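Long-range contacts in AvrL567-D (Melampsora lini, PDB 2QVT), which is a flax rust avirulence protein of unknown biochemical function, whose recognition probably triggers resistance in flax plants that carry a matching resistance gene: residues A77-F82 with T102-M107; I86-G91 with D127-A132; Y42-A47 with N137-I142. All blocks are in the same frame, centred on the assembly; numbering follows the deposited sequence.

Overall arrangement
The chain first passes through 42-47, the link that leaves strand 39-42 for the three-stranded sheet; contact 3 is completed only ninety residues later, when 137-142 enters strand 141-148. The loop closed in this way holds both other contacts. Within it, 77-82 leads into strand 81-86 and pairs with 102-107 in contact 1, at the open end of the hairpin with strand 98-104. At the far end of strand 81-86, residues 86-91 wait for 127-132, so contacts 1 and 2 cross along the chain, their centres about 27 Å apart on opposite sides of the chain's centre. Contacts 2 and 3 touch, chiefly where Phe131 runs beside Tyr141.

Contact 1 of 3, residues A77-F82 with T102-M107; sequences AEELHF and TVNSNM
Phe82 and Val103 face each other as a hydrogen-bonded antiparallel pair: Phe82 N donates to Val103 O at 3.0 Å, and Val103 N returns a bond of 2.9 Å to Phe82 O. Beside these bonds, CB of Phe82 lies 4.0 Å from CG2 of Val103, and the Phe82 ring presents its edge, in plane, to Val103 O. Leu146 of the neighbouring strand 141-148 touches both side chains. The pair belongs to the open end of the beta hairpin of strands 81-86 and 98-104, the latter an outermost strand of the four-stranded antiparallel sheet. One step outward is the non-hydrogen-bonded pair His81 and Asn104, whose side chains run side by side, with CD2 of His81 3.6 Å from CB of Asn104. Past the strands, Ser105 N donates to Leu80 O at 2.9 Å, while the Ser105 hydroxyl OG, in place of a backbone carbonyl, accepts Leu80 N at 2.7 Å, almost perfectly straight (176°). Glu79 reaches across with an extended chain, CG anti to the backbone N (chi1 -176°), and its carboxylate stacks nearly parallel on the Asn104 amide, the planes 9° apart, though its exact position is doubtful because it is modelled too close to Asn106. OD1 of Asn104 accepts a weak bond from Asn106 N inside the type I turn from Asn104 to Met107.

Contact 2 of 3, residues I86-G91 with D127-A132; sequences IAHSIG and DFHLFA
Ser89 grips the other segment twice. Its backbone N donates to Phe128 O at 2.8 Å (158° at the hydrogen), and its hydroxyl OG donates to Leu130 O at 2.7 Å, approaching from well out of the plane of that carbonyl. The hydroxyl lies between the backbone N and the carbonyl carbon (chi1 58°), which turns it toward Leu130 O. Two waters add further bridges: one donates to both Ala87 O and His129 O, while the other sits in the plane of both imidazoles, 2.7 Å from NE2 of His88 and 2.9 Å from NE2 of His129. Residues 127-129 make a short 3-10 turn, closed by Leu130 N bonding to Asp127 O, and it carries an aromatic cluster of Phe128, His129 and, from the opposing loop, His88. Within the cluster CD1 of Phe128 lies over one face of the His88 ring, 3.5 Å from CE1 of His88, with the ring planes oblique at 47°. The His129 ring is sandwiched, CD1 of Ile86 over one face, 3.6 Å from CD2 of His129, and CE1 of Phe128 over the opposite one; ND1 of His129 bonds to Gln126 N. CB of Ser89 lies 3.5 Å from the centroid of the Phe131 ring, over its face, a CH-pi contact, and CB of Ala87 meets the edge of that ring. Phe131 also meets Tyr141 and Lys143 of strand 141-148. Farther out, the Ile90 side chain crosses that of Phe128, CG1 of Ile90 3.7 Å from CB of Phe128.

Contact 3 of 3, residues Y42-A47 with N137-I142; sequences YRSPTA and NFPDYI
Tyr42 and Tyr141 form the antiparallel non-hydrogen-bonded pair at which strand 39-42, an edge of the four-stranded sheet, meets the start of strand 141-148. Their CA atoms are only 3.9 Å apart, and the side chains leave the same face side by side. Tyr141 has CG between its backbone N and carbonyl carbon (chi1 53°), which brings the ring alongside its partner: its edge points at the face of Tyr42 in an offset edge-to-face contact, planes at 65°, with CD2 of Tyr141 3.7 Å from CE1 of Tyr42. CB of Tyr141 lies over the same ring as a CH-pi contact. At the edge of the Tyr42 ring, in plane, Pro139 O approaches to 3.5 Å from CD1 of Tyr42; this carbonyl also accepts a bond from Asn133. One residue on, Arg43 N donates to Asp140 O at 2.7 Å, nearly straight (167°), and CB and CG of Arg43 lie against that carbonyl, CG 3.4 Å from Asp140 O, before the chain bends away. A water bonded to Asp140 OD2 is held weakly by Arg43 NE, while NH1 of Arg43 goes to Met64 O. CB of Ser44 touches CG of Pro139 at 4.0 Å. Arg43 centres an inverse gamma turn and a type I turn follows from Ser44 to Ala47, where the chain crosses from the four-stranded to the three-stranded antiparallel sheet, as in a beta-sandwich.

Contact 1 of 3, residues A77-F82 with T102-M107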
loop_
_atom_site.group_PDB
_atom_site.type_symbol
_atom_site.label_atom_id
_atom_site.label_comp_id
_atom_site.label_asym_id
_atom_site.label_seq_id
_atom_site.Cartn_x
_atom_site.Cartn_y
_atom_site.Cartn_z
ATOM N N ALA A 77 -12.410 -17.920 8.558
ATOM C CA ALA A 77 -13.033 -18.164 9.857
ATOM C C ALA A 77 -13.064 -16.857 10.678
ATOM O O ALA A 77 -14.077 -16.122 10.671
ATOM C CB ALA A 77 -12.284 -19.325 10.610
ATOM N N GLU A 78 -11.950 -16.555 11.346
ATOM C CA GLU A 78 -11.815 -15.304 12.075
ATOM C C GLU A 78 -11.326 -14.181 11.141
ATOM O O GLU A 78 -10.661 -14.431 10.139
ATOM C CB GLU A 78 -10.847 -15.465 13.271
ATOM C CG GLU A 78 -11.332 -16.373 14.438
ATOM C CD GLU A 78 -12.742 -16.048 14.967
ATOM O OE1 GLU A 78 -13.116 -14.841 15.112
ATOM O OE2 GLU A 78 -13.475 -17.033 15.257
ATOM N N GLU A 79 -11.666 -12.944 11.491
ATOM C CA GLU A 79 -11.173 -11.793 10.759
ATOM C C GLU A 79 -9.642 -11.687 10.875
ATOM O O GLU A 79 -9.107 -11.715 11.977
ATOM C CB GLU A 79 -11.841 -10.520 11.250
ATOM C CG GLU A 79 -11.397 -9.340 10.416
ATOM C CD GLU A 79 -12.212 -8.090 10.654
ATOM O OE1 GLU A 79 -11.721 -7.167 11.319
ATOM O OE2 GLU A 79 -13.339 -8.010 10.159
ATOM N N LEU A 80 -8.954 -11.569 9.742
ATOM C CA LEU A 80 -7.509 -11.383 9.750
ATOM C C LEU A 80 -7.077 -9.958 9.393
ATOM O O LEU A 80 -7.627 -9.329 8.466
ATOM C CB LEU A 80 -6.824 -12.393 8.817
ATOM C CG LEU A 80 -7.006 -13.892 9.040
ATOM C CD1 LEU A 80 -6.551 -14.642 7.769
ATOM C CD2 LEU A 80 -6.241 -14.354 10.269
ATOM N N HIS A 81 -6.077 -9.484 10.134
ATOM C CA HIS A 81 -5.550 -8.133 10.047
ATOM C C HIS A 81 -4.086 -8.078 9.615
ATOM O O HIS A 81 -3.280 -8.979 9.906
ATOM C CB HIS A 81 -5.709 -7.410 11.395
ATOM C CG HIS A 81 -7.136 -7.181 11.764
ATOM N ND1 HIS A 81 -7.884 -8.114 12.451
ATOM C CD2 HIS A 81 -7.975 -6.160 11.478
ATOM C CE1 HIS A 81 -9.116 -7.665 12.597
ATOM N NE2 HIS A 81 -9.201 -6.487 12.001
ATOM N N PHE A 82 -3.766 -7.005 8.898
ATOM C CA PHE A 82 -2.470 -6.853 8.295
ATOM C C PHE A 82 -2.198 -5.380 8.358
ATOM O O PHE A 82 -3.064 -4.574 8.039
ATOM C CB PHE A 82 -2.408 -7.347 6.822
ATOM C CG PHE A 82 -2.844 -8.772 6.642
ATOM C CD1 PHE A 82 -1.917 -9.781 6.422
ATOM C CD2 PHE A 82 -4.195 -9.109 6.699
ATOM C CE1 PHE A 82 -2.344 -11.136 6.287
ATOM C CE2 PHE A 82 -4.628 -10.460 6.552
ATOM C CZ PHE A 82 -3.701 -11.460 6.371
ATOM N N THR A 102 -4.298 -0.342 8.475
ATOM C CA THR A 102 -4.467 -1.784 8.465
ATOM C C THR A 102 -5.489 -2.124 7.426
ATOM O O THR A 102 -6.333 -1.308 7.093
ATOM C CB THR A 102 -4.888 -2.396 9.857
ATOM O OG1 THR A 102 -6.070 -1.741 10.307
ATOM C CG2 THR A 102 -3.759 -2.262 10.935
ATOM N N VAL A 103 -5.371 -3.336 6.889
ATOM C CA VAL A 103 -6.380 -3.860 6.029
ATOM C C VAL A 103 -6.843 -5.176 6.669
ATOM O O VAL A 103 -6.149 -5.732 7.522
ATOM C CB VAL A 103 -5.856 -3.998 4.570
ATOM C CG1 VAL A 103 -5.602 -2.594 3.968
ATOM C CG2 VAL A 103 -4.611 -4.844 4.526
ATOM N N ASN A 104 -8.006 -5.675 6.280
ATOM C CA ASN A 104 -8.439 -6.941 6.844
ATOM C C ASN A 104 -9.197 -7.815 5.840
ATOM O O ASN A 104 -9.576 -7.351 4.752
ATOM C CB ASN A 104 -9.247 -6.699 8.128
ATOM C CG ASN A 104 -10.427 -5.834 7.897
ATOM O OD1 ASN A 104 -11.406 -6.292 7.333
ATOM N ND2 ASN A 104 -10.338 -4.555 8.296
ATOM N N SER A 105 -9.350 -9.089 6.204
ATOM C CA SER A 105 -10.096 -10.069 5.411
ATOM C C SER A 105 -11.608 -9.770 5.227
ATOM O O SER A 105 -12.246 -10.372 4.378
ATOM C CB SER A 105 -9.877 -11.488 5.957
ATOM O OG SER A 105 -10.253 -11.563 7.327
ATOM N N ASN A 106 -12.162 -8.819 5.991
ATOM C CA ASN A 106 -13.520 -8.349 5.660
ATOM C C ASN A 106 -13.621 -7.234 4.625
ATOM O O ASN A 106 -14.730 -6.849 4.280
ATOM C CB ASN A 106 -14.338 -7.998 6.916
ATOM C CG ASN A 106 -14.741 -9.232 7.670
ATOM O OD1 ASN A 106 -14.866 -10.314 7.091
ATOM N ND2 ASN A 106 -14.890 -9.099 8.972
ATOM N N MET A 107 -12.508 -6.716 4.108
ATOM C CA MET A 107 -12.590 -5.692 3.033
ATOM C C MET A 107 -12.692 -6.407 1.683
ATOM O O MET A 107 -11.903 -6.153 0.764
ATOM C CB MET A 107 -11.338 -4.796 3.046
ATOM C CG MET A 107 -11.117 -4.082 4.369
ATOM S SD MET A 107 -9.496 -3.293 4.366
ATOM C CE MET A 107 -9.782 -1.998 5.575
#

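Contact 2 of 3, residues I86-G91 with D127-A132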
loop_
_atom_site.group_PDB
_atom_site.type_symbol
_atom_site.label_atom_id
_atom_site.label_comp_id
_atom_site.label_asym_id
_atom_site.label_seq_id
_atom_site.Cartn_x
_atom_site.Cartn_y
_atom_site.Cartn_z
ATOM N N ILE A 86 5.095 0.687 4.364
ATOM C CA ILE A 86 5.568 1.435 3.252
ATOM C C ILE A 86 6.973 1.938 3.585
ATOM O O ILE A 86 7.220 2.431 4.687
ATOM C CB ILE A 86 4.596 2.640 2.915
ATOM C CG1 ILE A 86 5.034 3.340 1.616
ATOM C CG2 ILE A 86 4.417 3.623 4.170
ATOM C CD1 ILE A 86 3.940 4.287 0.984
ATOM N N ALA A 87 7.871 1.819 2.608
ATOM C CA ALA A 87 9.179 2.397 2.650
ATOM C C ALA A 87 9.252 3.919 2.373
ATOM O O ALA A 87 8.466 4.493 1.596
ATOM C CB ALA A 87 10.119 1.599 1.644
ATOM N N HIS A 88 10.262 4.552 2.966
ATOM C CA HIS A 88 10.630 5.926 2.607
ATOM C C HIS A 88 11.903 5.896 1.739
ATOM O O HIS A 88 12.819 5.113 1.998
ATOM C CB HIS A 88 10.884 6.746 3.869
ATOM C CG HIS A 88 9.645 7.132 4.614
ATOM N ND1 HIS A 88 9.637 8.154 5.532
ATOM C CD2 HIS A 88 8.382 6.642 4.589
ATOM C CE1 HIS A 88 8.424 8.285 6.050
ATOM N NE2 HIS A 88 7.637 7.382 5.491
ATOM N N SER A 89 11.941 6.738 0.697
ATOM C CA SER A 89 13.073 6.769 -0.233
ATOM C C SER A 89 14.152 7.797 0.175
ATOM O O SER A 89 15.302 7.715 -0.256
ATOM C CB SER A 89 12.569 7.094 -1.633
ATOM O OG SER A 89 11.901 8.344 -1.596
ATOM N N ILE A 90 13.740 8.767 0.982
ATOM C CA ILE A 90 14.560 9.919 1.398
ATOM C C ILE A 90 14.118 10.320 2.787
ATOM O O ILE A 90 13.033 9.890 3.266
ATOM C CB ILE A 90 14.425 11.132 0.446
ATOM C CG1 ILE A 90 12.980 11.648 0.384
ATOM C CG2 ILE A 90 14.939 10.788 -0.948
ATOM C CD1 ILE A 90 12.805 12.827 -0.544
ATOM N N GLY A 91 14.948 11.143 3.443
ATOM C CA GLY A 91 14.628 11.660 4.772
ATOM C C GLY A 91 15.175 10.714 5.822
ATOM O O GLY A 91 15.991 9.843 5.508
ATOM N N ASP A 127 6.296 12.835 -1.499
ATOM C CA ASP A 127 7.530 12.722 -2.257
ATOM C C ASP A 127 8.508 11.757 -1.580
ATOM O O ASP A 127 9.237 11.043 -2.275
ATOM C CB ASP A 127 8.185 14.080 -2.430
ATOM C CG ASP A 127 7.393 15.030 -3.386
ATOM O OD1 ASP A 127 6.516 14.545 -4.140
ATOM O OD2 ASP A 127 7.684 16.270 -3.393
ATOM N N PHE A 128 8.503 11.720 -0.244
ATOM C CA PHE A 128 9.423 10.857 0.513
ATOM C C PHE A 128 9.079 9.338 0.482
ATOM O O PHE A 128 9.839 8.523 0.983
ATOM C CB PHE A 128 9.668 11.387 1.964
ATOM C CG PHE A 128 8.418 11.571 2.776
ATOM C CD1 PHE A 128 7.755 10.458 3.335
ATOM C CD2 PHE A 128 7.914 12.843 3.004
ATOM C CE1 PHE A 128 6.602 10.597 4.081
ATOM C CE2 PHE A 128 6.750 13.015 3.784
ATOM C CZ PHE A 128 6.092 11.872 4.323
ATOM N N HIS A 129 7.940 8.990 -0.121
ATOM C CA HIS A 129 7.540 7.601 -0.423
ATOM C C HIS A 129 7.949 7.186 -1.833
ATOM O O HIS A 129 7.844 6.009 -2.175
ATOM C CB HIS A 129 6.024 7.485 -0.442
ATOM C CG HIS A 129 5.358 7.739 0.871
ATOM N ND1 HIS A 129 4.230 8.532 0.981
ATOM C CD2 HIS A 129 5.615 7.261 2.120
ATOM C CE1 HIS A 129 3.827 8.537 2.241
ATOM N NE2 HIS A 129 4.644 7.768 2.950
ATOM N N LEU A 130 8.392 8.140 -2.671
ATOM C CA LEU A 130 8.580 7.854 -4.125
ATOM C C LEU A 130 9.995 7.446 -4.502
ATOM O O LEU A 130 10.949 8.115 -4.090
ATOM C CB LEU A 130 8.175 9.050 -4.973
ATOM C CG LEU A 130 6.761 9.618 -4.812
ATOM C CD1 LEU A 130 6.639 10.900 -5.708
ATOM C CD2 LEU A 130 5.743 8.560 -5.158
ATOM N N PHE A 131 10.110 6.368 -5.290
ATOM C CA PHE A 131 11.394 5.907 -5.852
ATOM C C PHE A 131 11.422 6.105 -7.371
ATOM O O PHE A 131 10.432 5.749 -8.068
ATOM C CB PHE A 131 11.602 4.407 -5.553
ATOM C CG PHE A 131 11.742 4.086 -4.062
ATOM C CD1 PHE A 131 13.024 3.953 -3.485
ATOM C CD2 PHE A 131 10.620 3.946 -3.249
ATOM C CE1 PHE A 131 13.154 3.655 -2.104
ATOM C CE2 PHE A 131 10.755 3.701 -1.892
ATOM C CZ PHE A 131 11.995 3.551 -1.312
ATOM N N ALA A 132 12.536 6.665 -7.888
ATOM C CA ALA A 132 12.737 6.835 -9.359
ATOM C C ALA A 132 12.737 5.495 -10.034
ATOM O O ALA A 132 13.332 4.528 -9.523
ATOM C CB ALA A 132 14.033 7.584 -9.696
HETATM O O HOH W 1 7.278 3.842 -0.707
HETATM O O HOH W 2 5.004 7.499 5.850
#

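Contact 3 of 3, residues Y42-A47 with N137-I142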
loop_
_atom_site.group_PDB
_atom_site.type_symbol
_atom_site.label_atom_id
_atom_site.label_comp_id
_atom_site.label_asym_id
_atom_site.label_seq_id
_atom_site.Cartn_x
_atom_site.Cartn_y
_atom_site.Cartn_z
ATOM N N TYR A 42 3.643 1.100 -8.941
ATOM C CA TYR A 42 4.006 2.197 -9.842
ATOM C C TYR A 42 2.979 3.242 -9.844
ATOM O O TYR A 42 1.763 2.955 -9.831
ATOM C CB TYR A 42 4.192 1.753 -11.322
ATOM C CG TYR A 42 5.439 0.944 -11.460
ATOM C CD1 TYR A 42 6.691 1.599 -11.550
ATOM C CD2 TYR A 42 5.397 -0.496 -11.371
ATOM C CE1 TYR A 42 7.864 0.854 -11.581
ATOM C CE2 TYR A 42 6.615 -1.251 -11.386
ATOM C CZ TYR A 42 7.845 -0.553 -11.510
ATOM O OH TYR A 42 9.076 -1.237 -11.581
ATOM N N ARG A 43 3.480 4.464 -9.951
ATOM C CA ARG A 43 2.637 5.649 -9.925
ATOM C C ARG A 43 2.043 5.921 -11.277
ATOM O O ARG A 43 2.246 6.972 -11.827
ATOM C CB ARG A 43 3.459 6.829 -9.506
ATOM C CG ARG A 43 3.848 6.696 -8.081
ATOM C CD ARG A 43 2.729 7.246 -7.274
ATOM N NE ARG A 43 2.634 8.687 -7.350
ATOM C CZ ARG A 43 1.750 9.353 -6.641
ATOM N NH1 ARG A 43 0.927 8.654 -5.888
ATOM N NH2 ARG A 43 1.669 10.673 -6.689
ATOM N N SER A 44 1.329 4.951 -11.806
ATOM C CA SER A 44 0.677 5.103 -13.071
ATOM C C SER A 44 -0.776 4.775 -12.800
ATOM O O SER A 44 -1.073 3.773 -12.177
ATOM C CB SER A 44 1.300 4.177 -14.133
ATOM O OG SER A 44 1.026 4.645 -15.450
ATOM N N PRO A 45 -1.700 5.629 -13.244
ATOM C CA PRO A 45 -3.071 5.349 -12.795
ATOM C C PRO A 45 -3.540 3.882 -13.061
ATOM O O PRO A 45 -4.337 3.328 -12.288
ATOM C CB PRO A 45 -3.922 6.402 -13.549
ATOM C CG PRO A 45 -2.922 7.528 -13.892
ATOM C CD PRO A 45 -1.597 6.822 -14.113
ATOM N N THR A 46 -3.035 3.186 -14.068
ATOM C CA THR A 46 -3.576 1.837 -14.313
ATOM C C THR A 46 -2.888 0.754 -13.484
ATOM O O THR A 46 -3.250 -0.424 -13.549
ATOM C CB THR A 46 -3.513 1.464 -15.814
ATOM O OG1 THR A 46 -2.216 1.830 -16.299
ATOM C CG2 THR A 46 -4.585 2.218 -16.596
ATOM N N ALA A 47 -1.900 1.143 -12.692
ATOM C CA ALA A 47 -1.157 0.154 -11.889
ATOM C C ALA A 47 -2.069 -0.615 -10.922
ATOM O O ALA A 47 -2.992 -0.048 -10.287
ATOM C CB ALA A 47 -0.041 0.836 -11.161
ATOM N N ASN A 137 12.328 8.119 -17.270
ATOM C CA ASN A 137 11.061 8.493 -17.901
ATOM C C ASN A 137 9.877 7.527 -17.676
ATOM O O ASN A 137 8.747 7.792 -18.101
ATOM C CB ASN A 137 11.304 8.802 -19.384
ATOM C CG ASN A 137 12.187 10.055 -19.558
ATOM O OD1 ASN A 137 12.123 10.991 -18.711
ATOM N ND2 ASN A 137 13.041 10.068 -20.601
ATOM N N PHE A 138 10.124 6.418 -16.984
ATOM C CA PHE A 138 9.021 5.539 -16.652
ATOM C C PHE A 138 8.598 5.879 -15.242
ATOM O O PHE A 138 9.324 6.594 -14.568
ATOM C CB PHE A 138 9.406 4.100 -16.929
ATOM C CG PHE A 138 9.367 3.775 -18.408
ATOM C CD1 PHE A 138 8.142 3.582 -19.057
ATOM C CD2 PHE A 138 10.538 3.727 -19.159
ATOM C CE1 PHE A 138 8.086 3.313 -20.434
ATOM C CE2 PHE A 138 10.492 3.447 -20.549
ATOM C CZ PHE A 138 9.260 3.249 -21.185
ATOM N N PRO A 139 7.413 5.429 -14.796
ATOM C CA PRO A 139 6.956 6.094 -13.581
ATOM C C PRO A 139 7.706 5.678 -12.300
ATOM O O PRO A 139 8.319 4.613 -12.254
ATOM C CB PRO A 139 5.477 5.732 -13.496
ATOM C CG PRO A 139 5.157 4.834 -14.701
ATOM C CD PRO A 139 6.463 4.414 -15.310
ATOM N N ASP A 140 7.701 6.586 -11.318
ATOM C CA ASP A 140 8.078 6.323 -9.942
ATOM C C ASP A 140 7.202 5.209 -9.362
ATOM O O ASP A 140 6.130 4.916 -9.870
ATOM C CB ASP A 140 7.796 7.578 -9.074
ATOM C CG ASP A 140 8.621 8.825 -9.481
ATOM O OD1 ASP A 140 9.609 8.775 -10.277
ATOM O OD2 ASP A 140 8.269 9.899 -8.956
ATOM N N TYR A 141 7.618 4.641 -8.242
ATOM C CA TYR A 141 6.781 3.704 -7.529
ATOM C C TYR A 141 6.930 3.906 -6.031
ATOM O O TYR A 141 7.900 4.531 -5.573
ATOM C CB TYR A 141 7.191 2.251 -7.851
ATOM C CG TYR A 141 8.666 1.941 -7.646
ATOM C CD1 TYR A 141 9.116 1.414 -6.440
ATOM C CD2 TYR A 141 9.607 2.223 -8.630
ATOM C CE1 TYR A 141 10.447 1.133 -6.244
ATOM C CE2 TYR A 141 10.960 1.952 -8.425
ATOM C CZ TYR A 141 11.365 1.400 -7.229
ATOM O OH TYR A 141 12.690 1.098 -6.967
ATOM N N ILE A 142 5.997 3.309 -5.278
ATOM C CA ILE A 142 6.125 3.222 -3.821
ATOM C C ILE A 142 6.426 1.748 -3.478
ATOM O O ILE A 142 6.282 0.874 -4.322
ATOM C CB ILE A 142 4.846 3.745 -3.111
ATOM C CG1 ILE A 142 3.631 2.864 -3.449
ATOM C CG2 ILE A 142 4.538 5.181 -3.548
ATOM C CD1 ILE A 142 2.394 3.231 -2.613
HETATM O O HOH W 3 5.183 10.223 -8.970
#